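Local coordinates for cytochrome P450 (Novosphingobium aromaticivorans, PDB 3OFT), which is a bacterial member of the cytochrome P450 family of haem-thiolate proteins and holds its haem deep inside a largely helical fold, at residues 255-260 with 366-371; 283-288 with 304-309; 140-145 with 238-243; 98-103 with 212-217. All coordinates share one frame; numbering follows the deposited sequence.

Interaction 1 (255-260 with 366-371)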
# COMPACT_ATOMS: atom_id res chain seq x y z
N GLU A 255 -18.37 1.68 19.12
CA GLU A 255 -19.23 0.48 18.96
C GLU A 255 -18.51 -0.68 18.25
O GLU A 255 -18.79 -1.85 18.56
CB GLU A 255 -20.55 0.80 18.24
CG GLU A 255 -20.46 1.07 16.69
CD GLU A 255 -20.07 2.52 16.32
OE1 GLU A 255 -19.48 3.24 17.15
OE2 GLU A 255 -20.34 2.94 15.16
N ASP A 256 -17.62 -0.37 17.30
CA ASP A 256 -16.82 -1.45 16.67
C ASP A 256 -15.73 -1.97 17.57
O ASP A 256 -15.41 -3.15 17.52
CB ASP A 256 -16.28 -1.10 15.28
CG ASP A 256 -17.42 -1.03 14.22
OD1 ASP A 256 -17.19 -0.48 13.12
OD2 ASP A 256 -18.56 -1.49 14.52
N GLN A 257 -15.14 -1.12 18.44
CA GLN A 257 -14.20 -1.67 19.42
C GLN A 257 -14.92 -2.67 20.29
O GLN A 257 -14.40 -3.78 20.60
CB GLN A 257 -13.66 -0.58 20.37
CG GLN A 257 -12.67 0.37 19.76
CD GLN A 257 -12.20 1.44 20.75
OE1 GLN A 257 -12.21 2.62 20.43
NE2 GLN A 257 -11.77 1.02 21.94
N ARG A 258 -16.13 -2.28 20.73
CA ARG A 258 -16.90 -3.15 21.61
C ARG A 258 -17.27 -4.42 20.89
O ARG A 258 -17.12 -5.50 21.43
CB ARG A 258 -18.18 -2.46 22.09
CG ARG A 258 -17.94 -1.41 23.16
CD ARG A 258 -19.29 -0.93 23.68
NE ARG A 258 -19.76 0.26 22.97
CZ ARG A 258 -19.37 1.49 23.29
NH1 ARG A 258 -18.50 1.68 24.28
NH2 ARG A 258 -19.83 2.53 22.60
N LEU A 259 -17.76 -4.30 19.67
CA LEU A 259 -18.08 -5.51 18.87
C LEU A 259 -16.94 -6.51 18.76
O LEU A 259 -17.12 -7.72 18.99
CB LEU A 259 -18.56 -5.08 17.46
CG LEU A 259 -18.85 -6.20 16.46
CD1 LEU A 259 -19.99 -7.12 16.95
CD2 LEU A 259 -19.18 -5.55 15.09
N LEU A 260 -15.75 -6.03 18.39
CA LEU A 260 -14.63 -6.93 18.15
C LEU A 260 -13.93 -7.43 19.40
O LEU A 260 -13.21 -8.43 19.35
CB LEU A 260 -13.63 -6.34 17.13
CG LEU A 260 -14.25 -5.92 15.80
CD1 LEU A 260 -13.22 -5.13 14.95
CD2 LEU A 260 -14.77 -7.13 15.04
N MET A 366 -5.33 -3.48 24.65
CA MET A 366 -5.60 -2.08 25.00
C MET A 366 -6.97 -1.92 25.64
O MET A 366 -7.94 -2.65 25.27
CB MET A 366 -5.49 -1.16 23.77
CG MET A 366 -4.08 -1.15 23.14
SD MET A 366 -2.85 -0.26 24.16
CE MET A 366 -3.55 1.38 23.97
N PRO A 367 -7.09 -0.98 26.59
CA PRO A 367 -8.44 -0.64 27.04
C PRO A 367 -9.15 0.14 25.97
O PRO A 367 -8.61 0.34 24.89
CB PRO A 367 -8.19 0.28 28.25
CG PRO A 367 -6.87 0.88 28.02
CD PRO A 367 -6.04 -0.21 27.28
N GLU A 368 -10.34 0.64 26.28
CA GLU A 368 -11.09 1.44 25.33
C GLU A 368 -10.28 2.68 25.04
O GLU A 368 -9.65 3.26 25.96
CB GLU A 368 -12.47 1.80 25.88
CG GLU A 368 -13.32 2.53 24.85
CD GLU A 368 -14.80 2.64 25.22
OE1 GLU A 368 -15.54 3.21 24.39
OE2 GLU A 368 -15.23 2.17 26.31
N PHE A 369 -10.24 3.08 23.77
CA PHE A 369 -9.44 4.25 23.38
C PHE A 369 -10.25 5.21 22.51
O PHE A 369 -11.28 4.83 21.93
CB PHE A 369 -8.09 3.84 22.72
CG PHE A 369 -8.25 3.03 21.47
CD1 PHE A 369 -8.25 3.64 20.21
CD2 PHE A 369 -8.45 1.66 21.54
CE1 PHE A 369 -8.42 2.90 19.04
CE2 PHE A 369 -8.66 0.89 20.34
CZ PHE A 369 -8.62 1.53 19.10
N ALA A 370 -9.78 6.46 22.40
CA ALA A 370 -10.51 7.50 21.69
C ALA A 370 -9.55 8.52 21.10
O ALA A 370 -8.36 8.54 21.46
CB ALA A 370 -11.50 8.24 22.66
N LEU A 371 -10.08 9.39 20.24
CA LEU A 371 -9.24 10.50 19.80
C LEU A 371 -9.00 11.48 20.97
O LEU A 371 -9.84 11.61 21.86
CB LEU A 371 -9.90 11.23 18.64
CG LEU A 371 -10.04 10.45 17.33
CD1 LEU A 371 -10.88 11.32 16.41
CD2 LEU A 371 -8.71 10.11 16.67

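Interaction 2 (283-288 with 304-309). With HEM (protoporphyrin IX containing Fe), chain D.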
# COMPACT_ATOMS: atom_id res chain seq x y z
N VAL A 283 -2.12 4.17 -8.56
CA VAL A 283 -1.00 3.76 -9.41
C VAL A 283 -0.98 4.51 -10.73
O VAL A 283 -2.02 5.05 -11.17
CB VAL A 283 -1.01 2.24 -9.71
CG1 VAL A 283 -0.91 1.43 -8.41
CG2 VAL A 283 -2.26 1.84 -10.59
N SER A 284 0.17 4.48 -11.38
CA SER A 284 0.31 5.11 -12.71
C SER A 284 0.50 4.07 -13.81
O SER A 284 1.02 2.97 -13.54
CB SER A 284 1.52 6.07 -12.72
OG SER A 284 1.37 7.11 -11.76
N ARG A 285 0.07 4.39 -15.03
CA ARG A 285 0.39 3.54 -16.19
C ARG A 285 0.78 4.43 -17.34
O ARG A 285 0.35 5.57 -17.38
CB ARG A 285 -0.86 2.75 -16.64
CG ARG A 285 -1.46 1.76 -15.59
CD ARG A 285 -0.45 0.63 -15.35
NE ARG A 285 -1.05 -0.47 -14.56
CZ ARG A 285 -0.75 -0.72 -13.30
NH1 ARG A 285 0.12 0.01 -12.61
NH2 ARG A 285 -1.32 -1.78 -12.72
N ASN A 286 1.53 3.90 -18.31
CA ASN A 286 1.79 4.66 -19.52
C ASN A 286 1.22 3.85 -20.67
O ASN A 286 1.44 2.64 -20.77
CB ASN A 286 3.31 4.95 -19.70
CG ASN A 286 4.18 3.69 -19.65
OD1 ASN A 286 4.31 3.02 -18.61
ND2 ASN A 286 4.82 3.38 -20.77
N ALA A 287 0.48 4.51 -21.53
CA ALA A 287 -0.11 3.80 -22.65
C ALA A 287 0.96 3.34 -23.66
O ALA A 287 1.81 4.13 -24.10
CB ALA A 287 -1.17 4.66 -23.32
N VAL A 288 0.92 2.06 -24.02
CA VAL A 288 1.78 1.51 -25.11
C VAL A 288 1.02 1.14 -26.42
O VAL A 288 1.64 0.72 -27.44
CB VAL A 288 2.66 0.32 -24.64
CG1 VAL A 288 3.72 0.79 -23.63
CG2 VAL A 288 1.77 -0.78 -24.08
N VAL A 304 -1.67 7.63 -17.29
CA VAL A 304 -2.99 7.43 -16.70
C VAL A 304 -2.81 7.15 -15.20
O VAL A 304 -1.99 6.30 -14.82
CB VAL A 304 -3.71 6.20 -17.32
CG1 VAL A 304 -5.14 6.12 -16.78
CG2 VAL A 304 -3.66 6.26 -18.87
N TYR A 305 -3.56 7.86 -14.36
CA TYR A 305 -3.46 7.68 -12.90
C TYR A 305 -4.75 7.00 -12.42
O TYR A 305 -5.86 7.43 -12.81
CB TYR A 305 -3.30 9.03 -12.22
CG TYR A 305 -2.77 8.98 -10.80
CD1 TYR A 305 -3.60 9.28 -9.73
CD2 TYR A 305 -1.45 8.60 -10.55
CE1 TYR A 305 -3.11 9.25 -8.42
CE2 TYR A 305 -0.95 8.55 -9.25
CZ TYR A 305 -1.80 8.88 -8.20
OH TYR A 305 -1.32 8.87 -6.91
N LEU A 306 -4.59 5.97 -11.60
CA LEU A 306 -5.69 5.10 -11.19
C LEU A 306 -5.81 5.04 -9.67
O LEU A 306 -5.02 4.35 -9.03
CB LEU A 306 -5.45 3.68 -11.72
CG LEU A 306 -5.17 3.53 -13.20
CD1 LEU A 306 -4.91 2.07 -13.52
CD2 LEU A 306 -6.36 4.06 -14.05
N PRO A 307 -6.82 5.72 -9.09
CA PRO A 307 -7.02 5.69 -7.67
C PRO A 307 -7.95 4.58 -7.24
O PRO A 307 -9.11 4.57 -7.61
CB PRO A 307 -7.63 7.06 -7.38
CG PRO A 307 -8.40 7.39 -8.62
CD PRO A 307 -7.67 6.73 -9.76
N SER A 308 -7.46 3.65 -6.43
CA SER A 308 -8.32 2.55 -5.97
C SER A 308 -9.57 3.02 -5.20
O SER A 308 -10.61 2.37 -5.31
CB SER A 308 -7.54 1.53 -5.13
OG SER A 308 -7.02 2.15 -3.97
N VAL A 309 -9.47 4.15 -4.49
CA VAL A 309 -10.60 4.69 -3.72
C VAL A 309 -11.83 4.94 -4.62
O VAL A 309 -12.95 4.75 -4.18
CB VAL A 309 -10.22 5.98 -2.91
CG1 VAL A 309 -9.88 7.14 -3.86
CG2 VAL A 309 -11.36 6.39 -1.89
CHA HEM D . 1.54 -4.62 -5.72
CHB HEM D . -1.31 -2.47 -2.41
CHC HEM D . 1.14 -4.70 1.10
CHD HEM D . 4.53 -5.95 -2.07
C1A HEM D . 0.52 -3.90 -5.11
C2A HEM D . -0.54 -3.22 -5.82
C3A HEM D . -1.33 -2.62 -4.94
C4A HEM D . -0.78 -2.88 -3.61
CMA HEM D . -2.56 -1.75 -5.31
CAA HEM D . -0.74 -3.22 -7.36
CBA HEM D . 0.17 -2.17 -7.95
CGA HEM D . -0.04 -2.01 -9.45
O1A HEM D . 0.76 -1.25 -10.09
O2A HEM D . -0.97 -2.61 -10.08
C1B HEM D . -0.91 -2.89 -1.15
C2B HEM D . -1.57 -2.58 0.10
C3B HEM D . -0.87 -3.22 1.06
C4B HEM D . 0.23 -3.92 0.44
CMB HEM D . -2.82 -1.70 0.22
CAB HEM D . -1.05 -3.26 2.58
CBB HEM D . -1.99 -2.56 3.24
C1C HEM D . 2.29 -5.25 0.61
C2C HEM D . 3.27 -6.05 1.34
C3C HEM D . 4.23 -6.36 0.43
C4C HEM D . 3.83 -5.87 -0.87
CMC HEM D . 3.19 -6.38 2.86
CAC HEM D . 5.52 -7.21 0.57
CBC HEM D . 6.21 -7.27 1.70
C1D HEM D . 4.04 -5.74 -3.32
C2D HEM D . 4.76 -6.07 -4.54
C3D HEM D . 3.80 -5.69 -5.66
C4D HEM D . 2.63 -5.14 -5.05
CMD HEM D . 6.17 -6.73 -4.67
CAD HEM D . 4.12 -5.88 -7.17
CBD HEM D . 3.33 -7.13 -7.62
CGD HEM D . 3.49 -7.19 -9.14
O1D HEM D . 3.86 -6.20 -9.80
O2D HEM D . 3.18 -8.23 -9.74
NA HEM D . 0.33 -3.69 -3.75
NB HEM D . 0.14 -3.74 -0.89
NC HEM D . 2.64 -5.21 -0.73
ND HEM D . 2.81 -5.18 -3.65
FE HEM D . 1.44 -4.52 -2.26
O HOH W 1 2.77 -2.54 -2.16

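Interaction 3 (140-145 with 238-243). With HEM (protoporphyrin IX containing Fe), chain D.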
# COMPACT_ATOMS: atom_id res chain seq x y z
N PHE A 140 3.43 4.05 16.29
CA PHE A 140 3.05 2.67 15.99
C PHE A 140 3.05 2.41 14.48
O PHE A 140 3.73 1.50 14.04
CB PHE A 140 1.68 2.31 16.61
CG PHE A 140 1.39 0.83 16.61
CD1 PHE A 140 1.63 0.07 17.75
CD2 PHE A 140 0.90 0.19 15.45
CE1 PHE A 140 1.35 -1.32 17.75
CE2 PHE A 140 0.63 -1.17 15.44
CZ PHE A 140 0.87 -1.94 16.55
N ALA A 141 2.23 3.15 13.73
CA ALA A 141 1.97 2.78 12.33
C ALA A 141 3.23 2.76 11.50
O ALA A 141 3.41 1.89 10.67
CB ALA A 141 0.91 3.75 11.67
N GLU A 142 4.10 3.76 11.71
CA GLU A 142 5.34 3.87 10.94
C GLU A 142 6.47 3.02 11.52
O GLU A 142 7.56 3.06 10.97
CB GLU A 142 5.79 5.34 10.78
CG GLU A 142 5.04 6.02 9.61
CD GLU A 142 5.09 7.57 9.55
OE1 GLU A 142 4.47 8.09 8.59
OE2 GLU A 142 5.68 8.25 10.42
N ILE A 143 6.23 2.31 12.62
CA ILE A 143 7.26 1.52 13.27
C ILE A 143 7.01 0.04 12.95
O ILE A 143 7.93 -0.71 12.63
CB ILE A 143 7.24 1.75 14.81
CG1 ILE A 143 7.50 3.21 15.16
CG2 ILE A 143 8.21 0.80 15.57
CD1 ILE A 143 8.89 3.71 14.74
N LEU A 144 5.74 -0.37 13.03
CA LEU A 144 5.42 -1.78 12.88
C LEU A 144 5.91 -2.43 11.56
O LEU A 144 6.46 -3.54 11.61
CB LEU A 144 3.93 -2.03 13.08
CG LEU A 144 3.55 -3.53 13.10
CD1 LEU A 144 3.95 -4.18 14.41
CD2 LEU A 144 2.06 -3.72 12.86
N PRO A 145 5.69 -1.79 10.39
CA PRO A 145 6.05 -2.48 9.14
C PRO A 145 7.54 -2.77 9.03
O PRO A 145 7.91 -3.82 8.52
CB PRO A 145 5.61 -1.48 8.05
CG PRO A 145 4.49 -0.68 8.72
CD PRO A 145 5.01 -0.50 10.12
N THR A 238 2.47 1.29 2.61
CA THR A 238 1.09 0.76 2.42
C THR A 238 0.54 0.19 3.73
O THR A 238 -0.61 0.46 4.11
CB THR A 238 1.09 -0.39 1.39
OG1 THR A 238 2.14 -1.30 1.75
CG2 THR A 238 1.30 0.15 -0.04
N VAL A 239 1.37 -0.59 4.44
CA VAL A 239 0.96 -1.22 5.69
C VAL A 239 0.82 -0.15 6.78
O VAL A 239 -0.17 -0.15 7.51
CB VAL A 239 1.87 -2.38 6.11
CG1 VAL A 239 1.49 -2.92 7.52
CG2 VAL A 239 1.72 -3.54 5.08
N ALA A 240 1.74 0.81 6.82
CA ALA A 240 1.61 1.89 7.75
C ALA A 240 0.27 2.62 7.54
O ALA A 240 -0.43 2.97 8.52
CB ALA A 240 2.81 2.85 7.63
N ALA A 241 -0.09 2.88 6.29
CA ALA A 241 -1.29 3.65 5.98
C ALA A 241 -2.54 2.88 6.40
O ALA A 241 -3.43 3.44 7.03
CB ALA A 241 -1.37 3.98 4.49
N MET A 242 -2.57 1.60 6.07
CA MET A 242 -3.74 0.77 6.36
C MET A 242 -3.93 0.61 7.88
O MET A 242 -5.07 0.71 8.37
CB MET A 242 -3.64 -0.60 5.68
CG MET A 242 -4.95 -1.48 5.84
SD MET A 242 -6.50 -0.71 5.32
CE MET A 242 -6.27 -0.78 3.51
N ILE A 243 -2.83 0.36 8.60
CA ILE A 243 -2.91 0.18 10.06
C ILE A 243 -3.41 1.47 10.69
O ILE A 243 -4.25 1.43 11.60
CB ILE A 243 -1.55 -0.29 10.70
CG1 ILE A 243 -1.19 -1.74 10.29
CG2 ILE A 243 -1.50 -0.16 12.25
CD1 ILE A 243 -2.25 -2.77 10.51
CHA HEM D . 1.54 -4.62 -5.72
CHB HEM D . -1.31 -2.47 -2.41
CHC HEM D . 1.14 -4.70 1.10
CHD HEM D . 4.53 -5.95 -2.07
C1A HEM D . 0.52 -3.90 -5.11
C2A HEM D . -0.54 -3.22 -5.82
C3A HEM D . -1.33 -2.62 -4.94
C4A HEM D . -0.78 -2.88 -3.61
CMA HEM D . -2.56 -1.75 -5.31
CAA HEM D . -0.74 -3.22 -7.36
CBA HEM D . 0.17 -2.17 -7.95
CGA HEM D . -0.04 -2.01 -9.45
O1A HEM D . 0.76 -1.25 -10.09
O2A HEM D . -0.97 -2.61 -10.08
C1B HEM D . -0.91 -2.89 -1.15
C2B HEM D . -1.57 -2.58 0.10
C3B HEM D . -0.87 -3.22 1.06
C4B HEM D . 0.23 -3.92 0.44
CMB HEM D . -2.82 -1.70 0.22
CAB HEM D . -1.05 -3.26 2.58
CBB HEM D . -1.99 -2.56 3.24
C1C HEM D . 2.29 -5.25 0.61
C2C HEM D . 3.27 -6.05 1.34
C3C HEM D . 4.23 -6.36 0.43
C4C HEM D . 3.83 -5.87 -0.87
CMC HEM D . 3.19 -6.38 2.86
CAC HEM D . 5.52 -7.21 0.57
CBC HEM D . 6.21 -7.27 1.70
C1D HEM D . 4.04 -5.74 -3.32
C2D HEM D . 4.76 -6.07 -4.54
C3D HEM D . 3.80 -5.69 -5.66
C4D HEM D . 2.63 -5.14 -5.05
CMD HEM D . 6.17 -6.73 -4.67
CAD HEM D . 4.12 -5.88 -7.17
CBD HEM D . 3.33 -7.13 -7.62
CGD HEM D . 3.49 -7.19 -9.14
O1D HEM D . 3.86 -6.20 -9.80
O2D HEM D . 3.18 -8.23 -9.74
NA HEM D . 0.33 -3.69 -3.75
NB HEM D . 0.14 -3.74 -0.89
NC HEM D . 2.64 -5.21 -0.73
ND HEM D . 2.81 -5.18 -3.65
FE HEM D . 1.44 -4.52 -2.26
O HOH W 1 2.77 -2.54 -2.16

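Interaction 4 (98-103 with 212-217). With HEM (protoporphyrin IX containing Fe), chain D.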
# COMPACT_ATOMS: atom_id res chain seq x y z
N ARG A 98 7.43 -12.51 -11.25
CA ARG A 98 6.35 -12.59 -10.26
C ARG A 98 6.24 -14.02 -9.68
O ARG A 98 6.02 -14.19 -8.49
CB ARG A 98 5.01 -12.20 -10.87
CG ARG A 98 3.86 -12.13 -9.84
CD ARG A 98 2.56 -11.72 -10.51
NE ARG A 98 1.42 -12.02 -9.66
CZ ARG A 98 0.81 -11.18 -8.82
NH1 ARG A 98 -0.25 -11.62 -8.14
NH2 ARG A 98 1.21 -9.91 -8.68
N THR A 99 6.40 -15.02 -10.54
CA THR A 99 6.24 -16.40 -10.10
C THR A 99 7.01 -16.77 -8.84
O THR A 99 6.36 -17.18 -7.86
CB THR A 99 6.38 -17.39 -11.28
OG1 THR A 99 5.27 -17.19 -12.17
CG2 THR A 99 6.39 -18.86 -10.79
N PRO A 100 8.37 -16.62 -8.82
CA PRO A 100 9.06 -16.95 -7.56
C PRO A 100 8.71 -16.01 -6.41
O PRO A 100 8.73 -16.43 -5.27
CB PRO A 100 10.55 -16.84 -7.92
CG PRO A 100 10.60 -15.97 -9.14
CD PRO A 100 9.33 -16.30 -9.89
N VAL A 101 8.41 -14.73 -6.69
CA VAL A 101 8.06 -13.82 -5.58
C VAL A 101 6.75 -14.27 -4.90
O VAL A 101 6.68 -14.30 -3.67
CB VAL A 101 7.92 -12.37 -6.10
CG1 VAL A 101 7.30 -11.47 -5.02
CG2 VAL A 101 9.30 -11.84 -6.55
N MET A 102 5.76 -14.67 -5.69
CA MET A 102 4.44 -15.09 -5.16
C MET A 102 4.61 -16.37 -4.38
O MET A 102 3.96 -16.56 -3.35
CB MET A 102 3.43 -15.41 -6.26
CG MET A 102 2.75 -14.29 -6.92
SD MET A 102 1.37 -14.94 -7.93
CE MET A 102 0.02 -14.95 -6.74
N LYS A 103 5.48 -17.25 -4.87
CA LYS A 103 5.82 -18.49 -4.15
C LYS A 103 6.35 -18.17 -2.76
O LYS A 103 5.91 -18.77 -1.78
CB LYS A 103 6.85 -19.31 -4.93
CG LYS A 103 7.16 -20.66 -4.29
CD LYS A 103 7.93 -21.59 -5.23
CE LYS A 103 8.07 -22.98 -4.58
NZ LYS A 103 8.57 -24.00 -5.55
N GLU A 212 14.85 -19.73 -5.86
CA GLU A 212 14.07 -20.12 -7.03
C GLU A 212 14.72 -19.59 -8.31
O GLU A 212 15.31 -18.51 -8.30
CB GLU A 212 12.67 -19.54 -6.94
CG GLU A 212 11.81 -20.09 -5.83
CD GLU A 212 11.50 -21.57 -6.06
OE1 GLU A 212 11.74 -22.36 -5.12
OE2 GLU A 212 11.05 -21.91 -7.17
N PRO A 213 14.58 -20.35 -9.42
CA PRO A 213 15.00 -19.83 -10.71
C PRO A 213 14.03 -18.78 -11.25
O PRO A 213 12.87 -18.71 -10.85
CB PRO A 213 14.98 -21.07 -11.60
CG PRO A 213 13.92 -21.95 -11.02
CD PRO A 213 13.94 -21.68 -9.53
N VAL A 214 14.52 -17.95 -12.16
CA VAL A 214 13.64 -17.09 -12.94
C VAL A 214 13.79 -17.54 -14.38
O VAL A 214 14.89 -17.51 -14.92
CB VAL A 214 14.01 -15.61 -12.79
CG1 VAL A 214 13.25 -14.74 -13.83
CG2 VAL A 214 13.67 -15.15 -11.41
N GLY A 215 12.68 -17.96 -14.99
CA GLY A 215 12.68 -18.46 -16.37
C GLY A 215 13.76 -19.50 -16.59
O GLY A 215 14.47 -19.46 -17.60
N GLY A 216 13.94 -20.40 -15.63
CA GLY A 216 14.92 -21.50 -15.78
C GLY A 216 16.40 -21.16 -15.68
O GLY A 216 17.27 -21.95 -16.08
N ARG A 217 16.71 -19.99 -15.11
CA ARG A 217 18.11 -19.62 -14.86
C ARG A 217 18.19 -18.87 -13.50
O ARG A 217 17.15 -18.50 -12.94
CB ARG A 217 18.68 -18.83 -16.06
CG ARG A 217 17.83 -17.67 -16.60
CD ARG A 217 18.26 -16.41 -15.98
NE ARG A 217 17.59 -15.23 -16.50
CZ ARG A 217 17.42 -14.11 -15.80
NH1 ARG A 217 17.91 -14.04 -14.56
NH2 ARG A 217 16.77 -13.08 -16.33
CHA HEM D . 1.54 -4.62 -5.72
CHB HEM D . -1.31 -2.47 -2.41
CHC HEM D . 1.14 -4.70 1.10
CHD HEM D . 4.53 -5.95 -2.07
C1A HEM D . 0.52 -3.90 -5.11
C2A HEM D . -0.54 -3.22 -5.82
C3A HEM D . -1.33 -2.62 -4.94
C4A HEM D . -0.78 -2.88 -3.61
CMA HEM D . -2.56 -1.75 -5.31
CAA HEM D . -0.74 -3.22 -7.36
CBA HEM D . 0.17 -2.17 -7.95
CGA HEM D . -0.04 -2.01 -9.45
O1A HEM D . 0.76 -1.25 -10.09
O2A HEM D . -0.97 -2.61 -10.08
C1B HEM D . -0.91 -2.89 -1.15
C2B HEM D . -1.57 -2.58 0.10
C3B HEM D . -0.87 -3.22 1.06
C4B HEM D . 0.23 -3.92 0.44
CMB HEM D . -2.82 -1.70 0.22
CAB HEM D . -1.05 -3.26 2.58
CBB HEM D . -1.99 -2.56 3.24
C1C HEM D . 2.29 -5.25 0.61
C2C HEM D . 3.27 -6.05 1.34
C3C HEM D . 4.23 -6.36 0.43
C4C HEM D . 3.83 -5.87 -0.87
CMC HEM D . 3.19 -6.38 2.86
CAC HEM D . 5.52 -7.21 0.57
CBC HEM D . 6.21 -7.27 1.70
C1D HEM D . 4.04 -5.74 -3.32
C2D HEM D . 4.76 -6.07 -4.54
C3D HEM D . 3.80 -5.69 -5.66
C4D HEM D . 2.63 -5.14 -5.05
CMD HEM D . 6.17 -6.73 -4.67
CAD HEM D . 4.12 -5.88 -7.17
CBD HEM D . 3.33 -7.13 -7.62
CGD HEM D . 3.49 -7.19 -9.14
O1D HEM D . 3.86 -6.20 -9.80
O2D HEM D . 3.18 -8.23 -9.74
NA HEM D . 0.33 -3.69 -3.75
NB HEM D . 0.14 -3.74 -0.89
NC HEM D . 2.64 -5.21 -0.73
ND HEM D . 2.81 -5.18 -3.65
FE HEM D . 1.44 -4.52 -2.26
O HOH W 1 2.77 -2.54 -2.16

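Interaction 1 (255-260 with 366-371)
Along helix 254-262, the contact with segment 366-371 opens at Gln257, whose side chain runs out fully extended beyond CG. Its flat carboxamide lies over one face of the Phe369 ring with the two planes 18° apart, so amide and phenyl are stacked although the side chains as a whole cross obliquely. Gln257 CD sits 3.6 Å from Phe369 CE2. The Phe369 ring takes the crowded position between its own backbone N and carbonyl carbon (chi1 60°); Gln257 CD also lies 3.7 Å from Phe369 O, so the amide rests against ring and main chain alike. Phe369 leads into the short strand after helix 348-365, a strand that pairs through Ala370 with Val393 in an antiparallel sheet of the P450 fold. Trp362 meets the Phe369 ring edge-to-face, and Leu250 of the long helix 221-252 touches both Phe369 and Gln257. One residue on, Arg258 bends at its third torsion and sends its guanidinium out to Glu368. Arg258 NH1 is 3.3 Å from Glu368 OE1, a salt bridge made by the end of an extended glutamate chain. Guanidinium and carboxylate planes stand 77° apart, so the charged groups meet at one corner, exposed, and not as a flat, two-pronged pair.

Interaction 2 (283-288 with 304-309)
Arg285 links two strands of the P450 beta sheet to the haem, and its side chain can be traced atom by atom. CB lies 4.1 Å from Val304 O, beside the neighbouring strand. CG lies 4.0 Å from Leu306 CD1, where the two side chains cross at about a right angle. There the chain bends (chi2 -67°), and the guanidinium is carried to a haem propionate, which it meets in plane at its edge. Arg285 NH1 donates to HEM O1A at 2.9 Å, while Arg285 NH2 donates to HEM O2A at 2.8 Å along an almost straight bond (169°). NH1 has a second acceptor, Ser284 O at 3.2 Å, approached from above the carbonyl plane. This fork fixes the rotation of the guanidinium, and its charge probably helps keep the propionate ionised. The platform is an antiparallel pair from the mixed sheet characteristic of P450s: Val283 faces Leu306 and Arg285 faces Val304 as hydrogen-bonded pairs, with Leu306 N to Val283 O, at 2.8 Å, running nearly along the C=O axis. Those four side chains share the haem-side face, where Trp61 touches Val283, Arg285 and Leu306. Val283 divides its branches: CG2 packs on Leu306 CB, whereas CG1 comes within 3.6 Å of HEM O1A, and the side chain also borders the bound (2R,5R)-hexane-2,5-diol. On the other face, the non-hydrogen-bonded pair sets Ser284 OG at the edge of the Tyr305 ring, 3.4 Å from CD2, while Tyr305 OH is hydrogen-bonded to Asn383.

Interaction 3 (140-145 with 238-243)
Two alanines, Ala141 and Ala240, point at each other and let the backbones of segments 140-145 and 238-243 come close together. Each methyl faces the other's carbonyl: Ala240 CB is 3.2 Å from Ala141 O, and Ala141 CB is 3.5 Å from Ala240 O. Beside the alanines, Pro145 and Val239 slide past each other in opposite directions, Pro145 CG lying 3.9 Å from Val239 CG1. The same ring carbon reaches the backbone of the helix, 3.7 Å from Ala240 N. Farther along helix 221-252, Phe140 and Ile243 cross obliquely, and Ile243 CG2, anti to its backbone N, meets the Phe140 ring at the edge, 4.0 Å from CE2. This is part of the helical core of the P450 fold, in which the long helix 221-252 runs across the haem and packs on helices 136-141, 144-152 and 348-365; Phe358 of the last touches both Phe140 and Ile243. The turn between the two short helices is gripped by Phe140 O, which accepts from the backbone N of both Ile143 and Leu144. Val239 is shared between protein and cofactor, since its second branch, CG2, lies 3.7 Å from HEM CAB. Met242 adds its CB at 3.5 Å from HEM CBB. Thr238 sits over the porphyrin where the helix is kinked, with CB 3.5 Å from HEM C3B and OG1 hydrogen-bonded to Gly234 O.

Interaction 4 (98-103 with 212-217)
Segment 98-103 is helical but kinked at Pro100, whose ring nitrogen has no hydrogen to give to the turn before. Segment 212-217 has no regular secondary structure at its start and then closes in a type I' beta turn from Val214 to Arg217, with Gly215 and Gly216 at its corners adopting positive phi. The turn is pinned by two backbone bonds, Val214 N to Arg217 O at 2.8 Å and Arg217 N to Val214 O at 3.1 Å. Across the contact Pro100 and Glu212 come nearest, CA to CA 6.0 Å. The Pro100 ring is the apolar centre: its CB packs 3.6 Å from Glu212 CB, and its CG lies 3.9 Å from Val214 CG2, the two side chains crossing at about a right angle. Trp219 touches both Pro100 and Val214. One turn further along the helix, the fully extended Lys103 passes across Glu212, which is bent at chi2 (-66°). Lys103 NZ is 3.6 Å from Glu212 OE1 and equally far from OE2, a long salt bridge. Two residues before Pro100, Arg98 donates through NH2 to HEM O2D at 2.8 Å and also to Arg344 O, a propionate anchor familiar in P450s. The Lys103–Glu212 salt bridge is long and lies toward solvent, so it probably adds a loose electrostatic attraction to a junction of helix and loop held together chiefly by aliphatic contact around Pro100.

How the interactions relate
Three of the four contacts reach the haem from different parts of the chain. Interaction 3 supplies the long helix lying over the porphyrin, whereas interactions 2 and 4 each bring an arginine to a different propionate; Trp61 and His343 also hydrogen-bond to the haem. Their nearest atoms are about 8 Å (2 and 3), 9 Å (2 and 4) and 13 Å (3 and 4) apart, so the haem spans contacts that do not touch one another. Interactions 2 and 3 also share the hexanediol pocket, through Val283 and Thr238. Interaction 1 is peripheral, about 19 Å from interaction 3 and 43 Å from interaction 4 between centres, but its helix directly follows helix 221-252.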